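Local coordinates for hypothetical 39.9 kDa protein (Saccharomyces cerevisiae, PDB 2GA8) that acts as an ATP-dependent kinase of the P-loop type and could take part in assembling the endoplasmic reticulum membrane, at residues V124-G129 / D191-L196; T130-R135 / K247-D252; G163-R168 / K182-P187; N74-L79 / P108-A113; L96-V101 / L171-D176. All blocks are in the same frame, centred on the assembly; numbering follows the deposited sequence.

Contact 1. Residues V124-G129 / D191-L196; sequences VVARGG and DSNNFL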
# COMPACT_ATOMS: atom_id res chain seq x y z
N VAL A 124 -14.07 4.37 -4.58
CA VAL A 124 -14.34 3.31 -3.61
C VAL A 124 -13.94 3.87 -2.25
O VAL A 124 -12.79 4.23 -2.04
CB VAL A 124 -13.52 2.05 -3.91
CG1 VAL A 124 -13.73 1.00 -2.81
CG2 VAL A 124 -13.91 1.48 -5.27
N VAL A 125 -14.90 3.96 -1.33
CA VAL A 125 -14.64 4.48 0.00
C VAL A 125 -15.10 3.54 1.10
O VAL A 125 -16.01 2.74 0.90
CB VAL A 125 -15.33 5.85 0.23
CG1 VAL A 125 -14.73 6.90 -0.69
CG2 VAL A 125 -16.83 5.73 -0.01
N ALA A 126 -14.45 3.65 2.26
CA ALA A 126 -14.80 2.83 3.41
C ALA A 126 -15.02 3.74 4.61
O ALA A 126 -15.45 4.88 4.46
CB ALA A 126 -13.71 1.80 3.68
N ARG A 127 -14.70 3.26 5.81
CA ARG A 127 -14.95 4.07 7.00
C ARG A 127 -14.20 5.40 7.09
O ARG A 127 -14.60 6.26 7.87
CB ARG A 127 -14.73 3.24 8.26
CG ARG A 127 -13.29 2.99 8.68
CD ARG A 127 -13.31 2.11 9.93
NE ARG A 127 -12.26 2.43 10.89
CZ ARG A 127 -11.10 1.78 10.98
NH1 ARG A 127 -10.84 0.76 10.17
NH2 ARG A 127 -10.22 2.13 11.91
N GLY A 128 -13.15 5.57 6.30
CA GLY A 128 -12.40 6.81 6.33
C GLY A 128 -12.99 7.89 5.44
O GLY A 128 -12.60 9.05 5.49
N GLY A 129 -13.95 7.51 4.60
CA GLY A 129 -14.58 8.48 3.73
C GLY A 129 -13.74 8.81 2.50
O GLY A 129 -12.81 8.08 2.16
N ASP A 191 -7.71 3.50 7.72
CA ASP A 191 -8.90 2.90 7.14
C ASP A 191 -8.48 1.51 6.66
O ASP A 191 -8.21 1.30 5.47
CB ASP A 191 -9.41 3.73 5.95
CG ASP A 191 -10.77 3.27 5.46
OD1 ASP A 191 -11.17 2.13 5.77
OD2 ASP A 191 -11.44 4.05 4.75
N SER A 192 -8.41 0.56 7.58
CA SER A 192 -8.01 -0.80 7.25
C SER A 192 -9.00 -1.45 6.29
O SER A 192 -8.62 -2.31 5.49
CB SER A 192 -7.90 -1.66 8.52
OG SER A 192 -9.15 -1.75 9.17
N ASN A 193 -10.26 -1.02 6.37
CA ASN A 193 -11.33 -1.53 5.51
C ASN A 193 -10.99 -1.29 4.04
O ASN A 193 -11.03 -2.20 3.21
CB ASN A 193 -12.66 -0.79 5.78
CG ASN A 193 -13.03 -0.73 7.26
OD1 ASN A 193 -12.17 -0.65 8.13
ND2 ASN A 193 -14.33 -0.72 7.54
N ASN A 194 -10.66 -0.04 3.72
CA ASN A 194 -10.35 0.30 2.34
C ASN A 194 -8.99 -0.20 1.89
O ASN A 194 -8.78 -0.44 0.70
CB ASN A 194 -10.47 1.82 2.11
CG ASN A 194 -11.21 2.15 0.82
OD1 ASN A 194 -10.98 3.20 0.21
ND2 ASN A 194 -12.10 1.27 0.41
N PHE A 195 -8.04 -0.35 2.81
CA PHE A 195 -6.74 -0.87 2.41
C PHE A 195 -6.94 -2.33 2.01
O PHE A 195 -6.38 -2.80 1.01
CB PHE A 195 -5.72 -0.78 3.54
CG PHE A 195 -4.33 -1.08 3.08
CD1 PHE A 195 -3.55 -0.09 2.49
CD2 PHE A 195 -3.82 -2.38 3.15
CE1 PHE A 195 -2.29 -0.39 1.97
CE2 PHE A 195 -2.57 -2.68 2.62
CZ PHE A 195 -1.81 -1.69 2.03
N LEU A 196 -7.72 -3.05 2.80
CA LEU A 196 -8.00 -4.44 2.48
C LEU A 196 -8.69 -4.48 1.12
O LEU A 196 -8.43 -5.37 0.30
CB LEU A 196 -8.90 -5.07 3.55
CG LEU A 196 -9.38 -6.50 3.27
CD1 LEU A 196 -8.17 -7.41 3.09
CD2 LEU A 196 -10.26 -6.98 4.43
O HOH W 1 -12.17 5.36 2.50
O HOH W 2 -8.24 -0.01 11.58

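Contact 2. Residues T130-R135 / K247-D252; sequences TANAIR and KDPTPD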
# COMPACT_ATOMS: atom_id res chain seq x y z
N THR A 130 -14.06 9.92 1.84
CA THR A 130 -13.36 10.31 0.63
C THR A 130 -11.86 10.54 0.76
O THR A 130 -11.13 10.41 -0.22
CB THR A 130 -13.99 11.57 0.01
OG1 THR A 130 -13.90 12.66 0.93
CG2 THR A 130 -15.45 11.32 -0.33
N ALA A 131 -11.40 10.87 1.96
CA ALA A 131 -9.98 11.13 2.17
C ALA A 131 -9.09 9.92 1.87
O ALA A 131 -7.92 10.08 1.52
CB ALA A 131 -9.74 11.61 3.60
N ASN A 132 -9.64 8.72 2.02
CA ASN A 132 -8.86 7.51 1.75
C ASN A 132 -9.43 6.76 0.55
O ASN A 132 -9.20 5.57 0.38
CB ASN A 132 -8.89 6.58 2.97
CG ASN A 132 -8.44 7.27 4.24
OD1 ASN A 132 -9.17 7.31 5.22
ND2 ASN A 132 -7.23 7.80 4.22
N ALA A 133 -10.17 7.48 -0.29
CA ALA A 133 -10.78 6.86 -1.46
C ALA A 133 -9.79 6.29 -2.46
O ALA A 133 -8.70 6.83 -2.67
CB ALA A 133 -11.69 7.87 -2.17
N ILE A 134 -10.18 5.17 -3.07
CA ILE A 134 -9.42 4.51 -4.12
C ILE A 134 -10.22 4.90 -5.36
O ILE A 134 -11.45 4.88 -5.33
CB ILE A 134 -9.45 2.98 -3.97
CG1 ILE A 134 -8.69 2.56 -2.71
CG2 ILE A 134 -8.86 2.32 -5.22
CD1 ILE A 134 -8.96 1.13 -2.29
N ARG A 135 -9.54 5.28 -6.44
CA ARG A 135 -10.24 5.68 -7.65
C ARG A 135 -9.85 4.80 -8.83
O ARG A 135 -8.68 4.51 -9.04
CB ARG A 135 -9.95 7.15 -7.98
CG ARG A 135 -10.54 8.11 -6.95
CD ARG A 135 -10.44 9.55 -7.42
NE ARG A 135 -11.15 10.45 -6.51
CZ ARG A 135 -10.81 10.66 -5.24
NH1 ARG A 135 -9.75 10.05 -4.73
NH2 ARG A 135 -11.52 11.48 -4.48
N LYS A 247 -0.71 17.23 7.07
CA LYS A 247 -0.96 16.25 8.12
C LYS A 247 -2.20 15.41 7.81
O LYS A 247 -2.90 14.97 8.72
CB LYS A 247 -1.16 16.96 9.47
CG LYS A 247 -0.05 17.94 9.83
CD LYS A 247 1.28 17.23 10.03
CE LYS A 247 2.38 18.23 10.35
NZ LYS A 247 2.08 19.03 11.58
N ASP A 248 -2.46 15.19 6.53
CA ASP A 248 -3.62 14.40 6.11
C ASP A 248 -3.43 13.70 4.77
O ASP A 248 -2.56 14.06 3.98
CB ASP A 248 -4.87 15.29 6.03
CG ASP A 248 -5.60 15.40 7.35
OD1 ASP A 248 -5.78 14.37 8.03
OD2 ASP A 248 -6.02 16.52 7.71
N PRO A 249 -4.25 12.68 4.51
CA PRO A 249 -4.16 11.94 3.25
C PRO A 249 -4.62 12.80 2.08
O PRO A 249 -5.50 13.66 2.24
CB PRO A 249 -5.07 10.74 3.49
CG PRO A 249 -6.10 11.29 4.43
CD PRO A 249 -5.27 12.09 5.39
N THR A 250 -4.01 12.59 0.92
CA THR A 250 -4.35 13.35 -0.28
C THR A 250 -4.63 12.36 -1.42
O THR A 250 -4.00 11.30 -1.50
CB THR A 250 -3.21 14.31 -0.67
OG1 THR A 250 -3.57 15.03 -1.86
CG2 THR A 250 -1.92 13.55 -0.90
N PRO A 251 -5.58 12.69 -2.30
CA PRO A 251 -5.99 11.87 -3.44
C PRO A 251 -4.99 11.57 -4.55
O PRO A 251 -4.05 12.33 -4.81
CB PRO A 251 -7.22 12.61 -3.97
CG PRO A 251 -6.87 14.03 -3.70
CD PRO A 251 -6.33 13.96 -2.29
N ASP A 252 -5.24 10.44 -5.21
CA ASP A 252 -4.46 9.95 -6.35
C ASP A 252 -2.98 10.29 -6.39
O ASP A 252 -2.51 10.89 -7.36
CB ASP A 252 -5.13 10.43 -7.64
CG ASP A 252 -6.64 10.41 -7.56
OD1 ASP A 252 -7.19 9.42 -7.05
OD2 ASP A 252 -7.27 11.39 -8.01
O HOH W 3 -6.95 8.01 -4.58

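Contact 3. Residues G163-R168 / K182-P187; sequences GFHLSR and KRRGSP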
# COMPACT_ATOMS: atom_id res chain seq x y z
N GLY A 163 -1.22 6.63 2.99
CA GLY A 163 -2.36 7.29 2.38
C GLY A 163 -3.69 6.84 2.95
O GLY A 163 -4.72 7.46 2.70
N PHE A 164 -3.67 5.76 3.72
CA PHE A 164 -4.89 5.25 4.31
C PHE A 164 -5.07 5.67 5.76
O PHE A 164 -5.95 5.19 6.46
CB PHE A 164 -4.93 3.73 4.16
CG PHE A 164 -5.20 3.30 2.75
CD1 PHE A 164 -6.50 3.04 2.33
CD2 PHE A 164 -4.16 3.23 1.81
CE1 PHE A 164 -6.77 2.73 0.99
CE2 PHE A 164 -4.42 2.92 0.48
CZ PHE A 164 -5.73 2.67 0.07
N HIS A 165 -4.21 6.59 6.19
CA HIS A 165 -4.30 7.11 7.55
C HIS A 165 -5.63 7.86 7.60
O HIS A 165 -5.97 8.60 6.67
CB HIS A 165 -3.15 8.07 7.81
CG HIS A 165 -2.83 8.26 9.26
ND1 HIS A 165 -2.20 7.29 10.01
CD2 HIS A 165 -3.07 9.29 10.10
CE1 HIS A 165 -2.06 7.72 11.25
NE2 HIS A 165 -2.58 8.93 11.33
N LEU A 166 -6.40 7.67 8.66
CA LEU A 166 -7.67 8.38 8.77
C LEU A 166 -7.37 9.87 8.90
O LEU A 166 -6.37 10.25 9.50
CB LEU A 166 -8.45 7.88 9.99
CG LEU A 166 -8.92 6.43 9.88
CD1 LEU A 166 -9.53 5.97 11.19
CD2 LEU A 166 -9.92 6.31 8.73
N SER A 167 -8.23 10.70 8.32
CA SER A 167 -8.02 12.14 8.37
C SER A 167 -8.18 12.66 9.79
O SER A 167 -8.81 12.02 10.64
CB SER A 167 -9.02 12.87 7.47
OG SER A 167 -10.33 12.76 7.97
N ARG A 168 -7.60 13.82 10.05
CA ARG A 168 -7.69 14.42 11.37
C ARG A 168 -9.14 14.70 11.74
O ARG A 168 -9.53 14.53 12.89
CB ARG A 168 -6.86 15.70 11.42
CG ARG A 168 -5.36 15.46 11.27
CD ARG A 168 -4.57 16.76 11.26
NE ARG A 168 -5.05 17.67 10.22
CZ ARG A 168 -5.50 18.90 10.45
NH1 ARG A 168 -5.92 19.66 9.45
NH2 ARG A 168 -5.54 19.37 11.69
N LYS A 182 -3.82 11.36 19.91
CA LYS A 182 -2.71 11.10 20.81
C LYS A 182 -2.01 9.81 20.39
O LYS A 182 -0.79 9.68 20.53
CB LYS A 182 -3.23 10.98 22.25
CG LYS A 182 -2.18 10.71 23.32
CD LYS A 182 -1.79 9.23 23.37
CE LYS A 182 -0.80 8.96 24.50
NZ LYS A 182 -1.37 9.25 25.84
N ARG A 183 -2.78 8.86 19.87
CA ARG A 183 -2.24 7.59 19.44
C ARG A 183 -2.36 7.43 17.93
O ARG A 183 -2.52 6.32 17.42
CB ARG A 183 -2.96 6.44 20.15
CG ARG A 183 -2.33 5.08 19.92
CD ARG A 183 -3.05 3.98 20.69
NE ARG A 183 -2.56 2.66 20.31
CZ ARG A 183 -3.02 1.52 20.82
NH1 ARG A 183 -3.98 1.53 21.74
NH2 ARG A 183 -2.52 0.36 20.40
N ARG A 184 -2.29 8.54 17.21
CA ARG A 184 -2.39 8.50 15.76
C ARG A 184 -1.19 7.70 15.26
O ARG A 184 -0.05 8.00 15.59
CB ARG A 184 -2.36 9.91 15.16
CG ARG A 184 -3.09 10.01 13.83
CD ARG A 184 -2.92 11.37 13.14
NE ARG A 184 -3.67 11.41 11.89
CZ ARG A 184 -3.52 12.34 10.95
NH1 ARG A 184 -2.65 13.33 11.11
NH2 ARG A 184 -4.25 12.28 9.84
N GLY A 185 -1.47 6.65 14.49
CA GLY A 185 -0.41 5.81 13.98
C GLY A 185 -0.65 4.38 14.45
O GLY A 185 0.04 3.46 14.03
N SER A 186 -1.63 4.21 15.33
CA SER A 186 -1.98 2.88 15.82
C SER A 186 -2.77 2.22 14.71
O SER A 186 -3.27 2.89 13.81
CB SER A 186 -2.84 2.98 17.08
OG SER A 186 -4.13 3.47 16.78
N PRO A 187 -2.91 0.88 14.77
CA PRO A 187 -3.65 0.14 13.75
C PRO A 187 -5.08 0.67 13.56
O PRO A 187 -5.61 0.63 12.46
CB PRO A 187 -3.64 -1.28 14.29
CG PRO A 187 -2.34 -1.35 15.02
CD PRO A 187 -2.31 -0.04 15.75

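Contact 4. Residues N74-L79 / P108-A113; sequences NLVDSL and PVKYSA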
# COMPACT_ATOMS: atom_id res chain seq x y z
N ASN A 74 -13.87 -5.95 -14.22
CA ASN A 74 -14.74 -5.23 -13.30
C ASN A 74 -14.15 -5.45 -11.91
O ASN A 74 -14.17 -6.56 -11.39
CB ASN A 74 -16.17 -5.77 -13.35
CG ASN A 74 -17.17 -4.84 -12.70
OD1 ASN A 74 -16.97 -4.38 -11.57
ND2 ASN A 74 -18.27 -4.56 -13.39
N LEU A 75 -13.63 -4.39 -11.31
CA LEU A 75 -12.99 -4.53 -10.01
C LEU A 75 -13.87 -4.33 -8.79
O LEU A 75 -13.56 -4.88 -7.72
CB LEU A 75 -11.79 -3.58 -9.94
CG LEU A 75 -10.77 -3.85 -11.05
CD1 LEU A 75 -9.67 -2.81 -10.99
CD2 LEU A 75 -10.21 -5.25 -10.89
N VAL A 76 -14.95 -3.59 -8.92
CA VAL A 76 -15.81 -3.34 -7.78
C VAL A 76 -17.28 -3.71 -7.97
O VAL A 76 -18.16 -3.08 -7.39
CB VAL A 76 -15.72 -1.86 -7.34
CG1 VAL A 76 -14.30 -1.57 -6.85
CG2 VAL A 76 -16.08 -0.95 -8.50
N ASP A 77 -17.53 -4.74 -8.76
CA ASP A 77 -18.89 -5.20 -9.00
C ASP A 77 -19.46 -5.83 -7.73
O ASP A 77 -20.67 -5.83 -7.52
CB ASP A 77 -18.90 -6.22 -10.14
CG ASP A 77 -17.95 -7.38 -9.90
OD1 ASP A 77 -18.13 -8.10 -8.90
OD2 ASP A 77 -17.01 -7.55 -10.71
N SER A 78 -18.58 -6.38 -6.90
CA SER A 78 -18.99 -7.03 -5.65
C SER A 78 -19.39 -6.02 -4.57
O SER A 78 -19.94 -6.40 -3.53
CB SER A 78 -17.84 -7.90 -5.12
OG SER A 78 -17.45 -8.87 -6.08
N LEU A 79 -19.10 -4.75 -4.81
CA LEU A 79 -19.43 -3.70 -3.84
C LEU A 79 -20.78 -3.08 -4.11
O LEU A 79 -21.21 -2.96 -5.26
CB LEU A 79 -18.36 -2.61 -3.87
CG LEU A 79 -16.93 -2.99 -3.50
CD1 LEU A 79 -16.08 -1.72 -3.48
CD2 LEU A 79 -16.91 -3.67 -2.13
N PRO A 108 -16.78 -1.44 2.12
CA PRO A 108 -16.50 -0.37 1.16
C PRO A 108 -17.67 -0.24 0.18
O PRO A 108 -18.32 -1.24 -0.14
CB PRO A 108 -15.23 -0.85 0.46
CG PRO A 108 -14.56 -1.68 1.50
CD PRO A 108 -15.71 -2.45 2.11
N VAL A 109 -17.93 0.97 -0.27
CA VAL A 109 -19.00 1.23 -1.22
C VAL A 109 -18.42 2.01 -2.40
O VAL A 109 -17.37 2.65 -2.28
CB VAL A 109 -20.16 2.01 -0.57
CG1 VAL A 109 -20.79 1.17 0.53
CG2 VAL A 109 -19.67 3.33 -0.01
N LYS A 110 -19.10 1.94 -3.54
CA LYS A 110 -18.65 2.62 -4.75
C LYS A 110 -19.65 3.64 -5.28
O LYS A 110 -20.82 3.62 -4.91
CB LYS A 110 -18.40 1.58 -5.85
CG LYS A 110 -19.68 0.86 -6.26
CD LYS A 110 -19.42 -0.24 -7.27
CE LYS A 110 -20.72 -0.96 -7.62
NZ LYS A 110 -20.48 -2.15 -8.49
N TYR A 111 -19.16 4.52 -6.14
CA TYR A 111 -20.00 5.54 -6.77
C TYR A 111 -19.24 6.29 -7.85
O TYR A 111 -18.01 6.38 -7.81
CB TYR A 111 -20.54 6.52 -5.72
CG TYR A 111 -19.51 7.41 -5.07
CD1 TYR A 111 -19.14 8.62 -5.64
CD2 TYR A 111 -18.89 7.03 -3.87
CE1 TYR A 111 -18.19 9.45 -5.03
CE2 TYR A 111 -17.95 7.84 -3.26
CZ TYR A 111 -17.60 9.04 -3.84
OH TYR A 111 -16.67 9.84 -3.24
N SER A 112 -19.97 6.80 -8.83
CA SER A 112 -19.37 7.54 -9.93
C SER A 112 -18.96 8.93 -9.48
O SER A 112 -19.80 9.74 -9.07
CB SER A 112 -20.36 7.64 -11.09
OG SER A 112 -20.79 6.35 -11.50
N ALA A 113 -17.66 9.22 -9.56
CA ALA A 113 -17.13 10.52 -9.16
C ALA A 113 -17.01 11.44 -10.37
O ALA A 113 -17.12 10.99 -11.51
CB ALA A 113 -15.77 10.34 -8.49

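Contact 5. Residues L96-V101 / L171-D176; sequences LFKDHV and LDLFKD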
# COMPACT_ATOMS: atom_id res chain seq x y z
N LEU A 96 -17.35 12.27 5.03
CA LEU A 96 -17.24 11.28 6.10
C LEU A 96 -18.54 10.55 6.41
O LEU A 96 -19.63 11.01 6.05
CB LEU A 96 -16.72 11.95 7.37
CG LEU A 96 -15.26 12.43 7.36
CD1 LEU A 96 -14.97 13.23 8.61
CD2 LEU A 96 -14.34 11.23 7.28
N PHE A 97 -18.41 9.40 7.06
CA PHE A 97 -19.53 8.58 7.49
C PHE A 97 -19.48 8.64 9.02
O PHE A 97 -18.88 7.78 9.67
CB PHE A 97 -19.36 7.12 7.03
CG PHE A 97 -19.40 6.94 5.54
CD1 PHE A 97 -20.56 7.21 4.83
CD2 PHE A 97 -18.29 6.47 4.86
CE1 PHE A 97 -20.61 7.02 3.44
CE2 PHE A 97 -18.32 6.27 3.48
CZ PHE A 97 -19.49 6.55 2.77
N LYS A 98 -20.09 9.67 9.59
CA LYS A 98 -20.08 9.89 11.03
C LYS A 98 -20.29 8.67 11.92
O LYS A 98 -19.57 8.48 12.89
CB LYS A 98 -21.12 10.96 11.40
CG LYS A 98 -21.07 11.39 12.86
CD LYS A 98 -22.09 12.49 13.14
CE LYS A 98 -21.95 13.02 14.56
NZ LYS A 98 -22.08 11.94 15.58
N ASP A 99 -21.27 7.84 11.59
CA ASP A 99 -21.58 6.67 12.40
C ASP A 99 -20.75 5.41 12.16
O ASP A 99 -21.03 4.36 12.76
CB ASP A 99 -23.06 6.31 12.26
CG ASP A 99 -23.98 7.46 12.61
OD1 ASP A 99 -23.74 8.11 13.65
OD2 ASP A 99 -24.95 7.71 11.86
N HIS A 100 -19.73 5.48 11.31
CA HIS A 100 -18.92 4.30 11.02
C HIS A 100 -17.41 4.49 11.05
O HIS A 100 -16.67 3.60 10.64
CB HIS A 100 -19.33 3.73 9.66
CG HIS A 100 -20.75 3.26 9.60
ND1 HIS A 100 -21.19 2.13 10.25
CD2 HIS A 100 -21.83 3.79 8.98
CE1 HIS A 100 -22.48 1.97 10.03
NE2 HIS A 100 -22.90 2.97 9.26
N VAL A 101 -16.95 5.64 11.53
CA VAL A 101 -15.52 5.92 11.57
C VAL A 101 -14.65 4.91 12.33
O VAL A 101 -13.45 4.81 12.07
CB VAL A 101 -15.24 7.33 12.14
CG1 VAL A 101 -15.85 8.38 11.22
CG2 VAL A 101 -15.82 7.46 13.54
N LEU A 171 -10.70 11.53 12.84
CA LEU A 171 -10.32 11.17 14.20
C LEU A 171 -11.11 11.98 15.23
O LEU A 171 -11.27 11.54 16.37
CB LEU A 171 -8.81 11.38 14.40
CG LEU A 171 -7.89 10.53 13.51
CD1 LEU A 171 -6.44 10.86 13.84
CD2 LEU A 171 -8.16 9.04 13.73
N ASP A 172 -11.61 13.15 14.82
CA ASP A 172 -12.39 13.99 15.73
C ASP A 172 -13.75 13.38 16.01
O ASP A 172 -14.45 13.80 16.93
CB ASP A 172 -12.59 15.39 15.14
CG ASP A 172 -11.30 16.16 15.00
OD1 ASP A 172 -10.49 16.14 15.94
OD2 ASP A 172 -11.10 16.81 13.94
N LEU A 173 -14.14 12.40 15.20
CA LEU A 173 -15.43 11.75 15.36
C LEU A 173 -15.34 10.49 16.21
O LEU A 173 -16.36 9.87 16.51
CB LEU A 173 -16.00 11.41 13.98
CG LEU A 173 -16.25 12.61 13.06
CD1 LEU A 173 -16.68 12.13 11.68
CD2 LEU A 173 -17.31 13.52 13.68
N PHE A 174 -14.13 10.10 16.60
CA PHE A 174 -13.95 8.92 17.43
C PHE A 174 -14.72 9.12 18.73
O PHE A 174 -14.84 10.24 19.22
CB PHE A 174 -12.47 8.70 17.74
CG PHE A 174 -11.79 7.74 16.79
CD1 PHE A 174 -11.94 7.87 15.42
CD2 PHE A 174 -10.99 6.72 17.29
CE1 PHE A 174 -11.29 6.99 14.55
CE2 PHE A 174 -10.34 5.83 16.43
CZ PHE A 174 -10.49 5.97 15.06
N LYS A 175 -15.24 8.03 19.29
CA LYS A 175 -15.99 8.11 20.54
C LYS A 175 -15.15 8.83 21.58
O LYS A 175 -15.68 9.45 22.51
CB LYS A 175 -16.36 6.71 21.03
CG LYS A 175 -17.28 6.70 22.25
CD LYS A 175 -18.60 7.40 21.95
CE LYS A 175 -19.47 7.50 23.19
NZ LYS A 175 -20.75 8.22 22.93
N ASP A 176 -13.83 8.75 21.42
CA ASP A 176 -12.90 9.40 22.33
C ASP A 176 -11.86 10.17 21.51
O ASP A 176 -10.74 9.71 21.32
CB ASP A 176 -12.21 8.36 23.21
CG ASP A 176 -11.35 8.98 24.28
OD1 ASP A 176 -11.89 9.77 25.09
OD2 ASP A 176 -10.14 8.68 24.33

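Contact 1. Residues V124-G129 / D191-L196
Asp191 and Gly128 are joined by a short bond, the amide N of Gly128 donating to Asp191 OD2 at 2.8 Å from above the carboxylate plane. The second oxygen, OD1, is met from out of its plane as well, by the amide N of Asn194 at 3.0 Å. Asp191 is therefore the N-cap of helix 192-206 and at the same time an acceptor for the type I turn that runs from Ala126 to Gly129. A water 2.7 Å from OD2 adds a third partner to the carboxylate and accepts from Ala126 N. Between these polar groups the methyl CB of Ala126 fills the space beside both carboxylate oxygens and packs on CB of Asn193 at 3.5 Å.

Arg127 reaches past Asp191 to the first helical turn. Its NH1 donates to Asn193 OD1 at 2.8 Å, with the acceptor in the guanidinium plane, and makes a weak bond to Ser192 OG, whose strongest partner is Glu275. NH2 donates to a second water, which in turn donates to Ser192 OG, while Asn193 ND2 bonds the carbonyls of Phe106 and Asp103. An alanine at Asp191 would probably leave the amides of Gly128 and Asn194 without their acceptor and the turn freer to move. The buried carboxylate thus satisfies two backbone amides at once, and the nearby arginine probably offsets part of its charge.

Contact 2. Residues T130-R135 / K247-D252
CG of Arg135 lies anti to its carbonyl carbon (chi1 -67°) and the chain runs extended from CG to NE, which carries the arginine past Asp252, whose CG is likewise anti to its own carbonyl carbon. The two side chains cross at about a right angle, with guanidinium and carboxylate planes 84° apart. Their salt bridge is long: Arg135 NH1 stands 3.5 Å from Asp252 OD1, and that oxygen is nearer still, 3.3 Å, to Arg135 CD, so the carboxylate rests as much on the methylene chain as on the charged tip. Its other oxygen, OD2, is hydrogen-bonded to the hydroxyl of the modified Cys121. Pro251 runs alongside the arginine, its CB 3.7 Å from Arg135 NH1. A water accepts from Asp252 N and lies 2.8 Å from Ala133 O.

At the other end the contact is mostly van der Waals packing. Pro249 sets CG 3.7 Å from Ala131 CB and CB 3.5 Å from Ala131 O. CB and CG of Pro249 both lie 3.7 Å from Asn132 ND2, which donates to the carbonyls of Gly163 and His165.

No hydrogen bond crosses between the segments; in the sheet, strand 237-243 lies between strands 134-136 and 248-256, Arg135 pairing with Phe238 and Thr250 with Gly241. Both flanking strands run antiparallel to 237-243, and Ile134 of strand 134-136 packs on Asn194 and Leu198 of helix 192-206.

Contact 3. Residues G163-R168 / K182-P187
Arg184 donates through NH2 to the carbonyl O of Leu166 at 3.0 Å, in an almost straight bond (172°) that lies in the carbonyl plane and in the guanidinium plane alike. CG of Arg184 is anti to its backbone N (chi1 -153°) and the chain stays extended to NE, which spans the distance between the loops. This is the close-packed part. His165 CD2 is over one face of the guanidinium, with ring and guanidinium planes 59° apart, although the model brings them too near for their exact spacing to be trusted. Inward, the edge of the His165 ring faces Gly185 N, with CE1 3.5 Å away.

The opposite face is looser. There the exposed Arg168 touches Arg184 NH1 only through CG and CD, at 3.5 and 3.9 Å. Asp248 makes salt bridges to both arginines, through NE of Arg168 and NH2 of Arg184, and Arg184 NH1 also donates to Lys247 O.

Gly185 is the third residue of a type II turn in the loop after helix 178-181. Ser167 is the N-cap of helix 168-171, in the loop after edge strand 156-160 of the parallel sheet. Gly185 lies about 8 Å from the side chain of Pro33, in the loop inferred by similarity to bind ATP, consistent with a place near the nucleotide site.

Contact 4. Residues N74-L79 / P108-A113
Val76 and Leu79 open and close a type I beta turn, sealed by a 3.2 Å bond from Leu79 N to Val76 O, and Lys110 of the extended strand 109-111 reaches into it. The turn leads into strand 80-81, the outermost strand of a mixed sheet, which runs parallel to 109-111; Leu79 and Val109 have the nearest CA atoms, 5.6 Å apart.

CG of Lys110 takes the crowded position between backbone N and carbonyl carbon (chi1 64°), and the chain beyond it is extended. NZ donates to Val76 O at 2.7 Å from above the carbonyl plane, on the face opposite to that used by Leu79 N, and this oxygen is gripped from both sides. On the way the methylenes slide past Val76, with CD 3.6 Å from Val76 CG2, and CE lies 3.1 Å from Leu79 O. An alanine in place of Lys110 would probably leave Val76 O with the turn amide alone among these partners and open a gap beside Val76 CG2. Asp77, on the outer side of the turn, pairs instead with Lys204.

Leu79 crosses Pro108 obliquely: its CD1 lies 4.1 Å from Pro108 CB, and its CD2 lies 3.4 Å from Pro108 O.

Contact 5. Residues L96-V101 / L171-D176
Val101 O touches the ring of Phe174, 3.9 Å from CE1, and takes a hydrogen bond from Arg127 NE, which ties the loop to the type I turn Ala126-Gly129. No hydrogen bond crosses between the two segments themselves; the rest of the contact is mostly apolar, and Leu173 carries most of it.

Leu173 is the third residue of a type I turn from Leu171 to Phe174. Its CG is anti to the carbonyl carbon (chi1 -61°), and chi2 of 174° sets the CD1 methyl against two side chains of the facing loop: Leu96 CD1 at 3.7 Å and Val101 CG1 at 3.9 Å. Val101 meets it at about a right angle and also packs CG2 against Leu173 CB, 4.0 Å away, whereas Leu96 comes obliquely. The backbone of Lys98 covers the same methyl, with CA at 4.1 Å, and Lys98 CG lies 4.4 Å from Leu173 CD2, on the exposed margin of the contact. Phe174 completes the patch less closely, its CD1 standing 4.3 Å from Val101 CG2.

Cys170 of helix 168-171 also packs on Leu96 and Val101, and a bound mercury ion lies about 3 Å from the Phe174 side chain. The arrangement is plain loop-to-loop packing, in which a type I turn in the link between helices 168-171 and 178-181 is fitted by one leucine into the loop that precedes strand 109-111.

How the contacts relate
Contacts 1, 2 and 4 share the mixed sheet. Strand 123-125 of contact 1 lies between 109-111 of contact 4 and 134-136 of contact 2, with Val125 O to Val109 N at 2.9 Å and Val124 N to Ile134 O at 2.8 Å. Contact 3 is tied to contact 1 through Asp191 N and Phe164 O, 2.7 Å apart, to contact 2 through Asn132 ND2 and His165 O, 2.9 Å apart, and to contact 5 by the packing of Leu166 on Leu171 and Phe174. Arg127 NE, 2.9 Å from Val101 O, links contacts 1 and 5. Contacts 3 and 4 are about 24 Å apart, centre to centre. Contact 3 lies near the ATP site inferred by similarity; the others lie away from it.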